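Long-range contact in putative uronate isomerase (Thermotoga maritima, PDB 4NAR), which is of unknown function but is related to lactate racemases and may act as a racemase: residues I305-I311 with V375-I381. Sequence-based numbering, arbitrary orientation.
Sequences IIYAPHI and VILATSI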
ATOM      1  N   ILE A 305      -1.240 -14.544  14.444  1.00 16.55           N
ATOM      2  CA  ILE A 305      -0.338 -15.464  13.769  1.00 20.04           C
ATOM      3  C   ILE A 305      -0.350 -15.214  12.270  1.00 22.94           C
ATOM      4  O   ILE A 305      -1.358 -15.440  11.586  1.00 28.75           O
ATOM      5  CB  ILE A 305      -0.749 -16.931  14.028  1.00 25.02           C
ATOM      6  CG1 ILE A 305      -0.636 -17.249  15.519  1.00 24.78           C
ATOM      7  CG2 ILE A 305       0.093 -17.888  13.189  1.00 20.57           C
ATOM      8  CD1 ILE A 305      -1.604 -18.326  15.980  1.00 21.64           C
ATOM      9  N   ILE A 306       0.783 -14.762  11.755  1.00 24.11           N
ATOM     10  CA  ILE A 306       0.925 -14.483  10.342  1.00 23.88           C
ATOM     11  C   ILE A 306       1.414 -15.759   9.657  1.00 22.08           C
ATOM     12  O   ILE A 306       2.609 -16.104   9.686  1.00 21.05           O
ATOM     13  CB  ILE A 306       1.895 -13.307  10.134  1.00 27.62           C
ATOM     14  CG1 ILE A 306       1.264 -12.039  10.709  1.00 30.27           C
ATOM     15  CG2 ILE A 306       2.250 -13.128   8.647  1.00 17.45           C
ATOM     16  CD1 ILE A 306       2.281 -11.068  11.257  1.00 44.94           C
ATOM     17  N   TYR A 307       0.475 -16.481   9.060  1.00 22.78           N
ATOM     18  CA  TYR A 307       0.798 -17.776   8.494  1.00 22.09           C
ATOM     19  C   TYR A 307       1.153 -17.592   7.025  1.00 24.72           C
ATOM     20  O   TYR A 307       0.295 -17.238   6.206  1.00 23.56           O
ATOM     21  CB  TYR A 307      -0.374 -18.739   8.709  1.00 23.91           C
ATOM     22  CG  TYR A 307      -0.260 -20.081   8.019  1.00 24.77           C
ATOM     23  CD1 TYR A 307       0.864 -20.901   8.181  1.00 28.04           C
ATOM     24  CD2 TYR A 307      -1.301 -20.548   7.232  1.00 25.38           C
ATOM     25  CE1 TYR A 307       0.943 -22.159   7.539  1.00 31.57           C
ATOM     26  CE2 TYR A 307      -1.238 -21.785   6.598  1.00 28.89           C
ATOM     27  CZ  TYR A 307      -0.124 -22.587   6.747  1.00 32.18           C
ATOM     28  OH  TYR A 307      -0.111 -23.806   6.100  1.00 24.96           O
ATOM     29  N   ALA A 308       2.436 -17.803   6.718  1.00 26.43           N
ATOM     30  CA  ALA A 308       3.003 -17.543   5.403  1.00 22.27           C
ATOM     31  C   ALA A 308       4.277 -18.367   5.225  1.00 29.05           C
ATOM     32  O   ALA A 308       5.394 -17.825   5.293  1.00 35.36           O
ATOM     33  CB  ALA A 308       3.299 -16.062   5.255  1.00 16.86           C
ATOM     34  N   PRO A 309       4.114 -19.683   4.984  1.00 29.08           N
ATOM     35  CA  PRO A 309       5.235 -20.635   4.916  1.00 28.29           C
ATOM     36  C   PRO A 309       6.303 -20.277   3.889  1.00 37.67           C
ATOM     37  O   PRO A 309       7.435 -20.761   3.995  1.00 52.04           O
ATOM     38  CB  PRO A 309       4.561 -21.959   4.504  1.00 28.39           C
ATOM     39  CG  PRO A 309       3.225 -21.556   3.898  1.00 31.24           C
ATOM     40  CD  PRO A 309       2.820 -20.329   4.690  1.00 33.55           C
ATOM     41  N   HIS A 310       5.945 -19.468   2.899  1.00 35.31           N
ATOM     42  CA  HIS A 310       6.847 -19.163   1.792  1.00 38.72           C
ATOM     43  C   HIS A 310       7.800 -18.000   2.105  1.00 33.36           C
ATOM     44  O   HIS A 310       8.825 -17.834   1.450  1.00 31.25           O
ATOM     45  CB  HIS A 310       6.023 -18.840   0.538  1.00 46.02           C
ATOM     46  CG  HIS A 310       4.942 -17.826   0.773  1.00 59.76           C
ATOM     47  ND1 HIS A 310       3.789 -18.110   1.496  1.00 58.08           N
ATOM     48  CD2 HIS A 310       4.826 -16.525   0.401  1.00 65.77           C
ATOM     49  CE1 HIS A 310       3.022 -17.043   1.538  1.00 64.75           C
ATOM     50  NE2 HIS A 310       3.628 -16.057   0.884  1.00 62.93           N
ATOM     51  N   ILE A 311       7.453 -17.188   3.095  1.00 28.71           N
ATOM     52  CA  ILE A 311       8.218 -15.978   3.368  1.00 27.33           C
ATOM     53  C   ILE A 311       9.529 -16.291   4.094  1.00 34.36           C
ATOM     54  O   ILE A 311       9.552 -17.101   5.039  1.00 35.93           O
ATOM     55  CB  ILE A 311       7.384 -14.958   4.173  1.00 24.42           C
ATOM     56  CG1 ILE A 311       6.248 -14.410   3.302  1.00 23.61           C
ATOM     57  CG2 ILE A 311       8.258 -13.802   4.702  1.00 22.90           C
ATOM     58  CD1 ILE A 311       5.396 -13.367   4.006  1.00 17.69           C
ATOM     59  N   VAL A 375       2.528 -11.069  18.369  1.00 23.32           N
ATOM     60  CA  VAL A 375       2.583 -11.245  16.914  1.00 26.25           C
ATOM     61  C   VAL A 375       3.519 -12.393  16.582  1.00 22.87           C
ATOM     62  O   VAL A 375       4.713 -12.362  16.926  1.00 29.78           O
ATOM     63  CB  VAL A 375       3.129  -9.989  16.188  1.00 23.97           C
ATOM     64  CG1 VAL A 375       3.216 -10.251  14.676  1.00 18.24           C
ATOM     65  CG2 VAL A 375       2.278  -8.764  16.511  1.00 17.76           C
ATOM     66  N   ILE A 376       2.993 -13.408  15.913  1.00 22.70           N
ATOM     67  CA  ILE A 376       3.778 -14.608  15.663  1.00 20.78           C
ATOM     68  C   ILE A 376       3.984 -14.819  14.170  1.00 25.53           C
ATOM     69  O   ILE A 376       3.047 -14.697  13.377  1.00 23.27           O
ATOM     70  CB  ILE A 376       3.110 -15.833  16.313  1.00 27.00           C
ATOM     71  CG1 ILE A 376       3.091 -15.647  17.837  1.00 32.40           C
ATOM     72  CG2 ILE A 376       3.828 -17.139  15.932  1.00 23.06           C
ATOM     73  CD1 ILE A 376       1.743 -15.988  18.480  1.00 37.56           C
ATOM     74  N   LEU A 377       5.226 -15.109  13.794  1.00 27.29           N
ATOM     75  CA  LEU A 377       5.560 -15.415  12.417  1.00 18.93           C
ATOM     76  C   LEU A 377       5.541 -16.931  12.209  1.00 23.26           C
ATOM     77  O   LEU A 377       6.364 -17.664  12.787  1.00 26.39           O
ATOM     78  CB  LEU A 377       6.940 -14.862  12.058  1.00 17.98           C
ATOM     79  CG  LEU A 377       7.102 -13.341  11.931  1.00 28.01           C
ATOM     80  CD1 LEU A 377       8.395 -12.958  11.155  1.00 15.31           C
ATOM     81  CD2 LEU A 377       5.869 -12.720  11.284  1.00 18.80           C
ATOM     82  N   ALA A 378       4.591 -17.403  11.402  1.00 24.07           N
ATOM     83  CA  ALA A 378       4.572 -18.805  10.979  1.00 24.56           C
ATOM     84  C   ALA A 378       5.013 -18.882   9.514  1.00 24.73           C
ATOM     85  O   ALA A 378       4.196 -19.053   8.605  1.00 19.95           O
ATOM     86  CB  ALA A 378       3.186 -19.418  11.169  1.00 21.80           C
ATOM     87  N   THR A 379       6.319 -18.728   9.306  1.00 24.10           N
ATOM     88  CA  THR A 379       6.901 -18.572   7.981  1.00 16.69           C
ATOM     89  C   THR A 379       8.164 -19.432   7.897  1.00 25.39           C
ATOM     90  O   THR A 379       8.443 -20.212   8.812  1.00 23.99           O
ATOM     91  CB  THR A 379       7.265 -17.083   7.709  1.00 28.75           C
ATOM     92  OG1 THR A 379       8.552 -16.777   8.258  1.00 32.18           O
ATOM     93  CG2 THR A 379       6.241 -16.128   8.322  1.00 24.77           C
ATOM     94  N   SER A 380       8.932 -19.307   6.816  1.00 22.27           N
ATOM     95  CA  SER A 380      10.184 -20.061   6.744  1.00 32.46           C
ATOM     96  C   SER A 380      11.369 -19.256   7.284  1.00 33.14           C
ATOM     97  O   SER A 380      12.533 -19.629   7.095  1.00 36.89           O
ATOM     98  CB  SER A 380      10.456 -20.631   5.342  1.00 25.88           C
ATOM     99  OG  SER A 380      10.359 -19.629   4.359  1.00 43.69           O
ATOM    100  N   ILE A 381      11.055 -18.160   7.971  1.00 26.08           N
ATOM    101  CA  ILE A 381      12.037 -17.471   8.803  1.00 25.11           C
ATOM    102  C   ILE A 381      12.235 -18.307  10.079  1.00 26.67           C
ATOM    103  O   ILE A 381      11.249 -18.657  10.758  1.00 28.47           O
ATOM    104  CB  ILE A 381      11.563 -16.039   9.135  1.00 29.59           C
ATOM    105  CG1 ILE A 381      11.417 -15.240   7.831  1.00 28.16           C
ATOM    106  CG2 ILE A 381      12.519 -15.353  10.128  1.00 25.71           C
ATOM    107  CD1 ILE A 381      10.700 -13.935   7.970  1.00 23.90           C
TER
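Backbone hydrogen bonds pair Ile-306 with Ile-376 and Ala-378, joining neighbouring parallel strands of a five-stranded parallel sheet; the intervening chain is about half helical, as in a beta-alpha-beta crossover. Ile-306 N donates to Ile-376 O (2.8 Å) and Ala-378 N returns a bond to Ile-306 O, so Ile-306 is gripped through both its N-H and its carbonyl. Ala-308 N reaches Ala-378 O.

Mostly aliphatic side chains pack on both faces of the strand pair. On one, Ile-306 and Leu-377 lie side by side, and CD1 of Ile-306 also meets CG1 of Val-375 at 3.6 Å. Ile-306 holds CG1 beside its backbone N (chi1 -66°), which carries CD1 back along the strand to that valine. Helix 282-285 packs on this face through Val-282 and Ala-285, and branched aliphatic residues suit such a buried, strand-helix interface. On the other face Ile-305 runs alongside Ile-376, CG1 to CD1 4.0 Å. Small Ala-378 suits its place there: its CB meets both CG2 of Ile-305 and, at 4.1 Å, CD1 of Tyr-307, with Pro-309 CD above one face of the ring, toward its rim.

Past the strands, a type I turn, closed by Ile-311 N to Ala-308 O, brings Ile-311 O to Ser-380. That oxygen accepts two bonds: from Ser-380 N, nearly on the carbonyl line although its N-H is bent away (135°), and from Ser-380 OG (2.7 Å), well above the carbonyl plane. Thr-379 OG1 accepts from Ile-381 N at 2.9 Å, an ST turn, while its CB packs against Ala-308 O. A valine in place of Thr-379 would probably leave Ile-381 N without this acceptor and the bend less firmly set.

Chemistry thus changes along the contact: aliphatic packing and regular backbone bonding hold the buried strands, whereas beyond them the serine hydroxyl joins the two segments and the threonine hydroxyl closes the turn of its own.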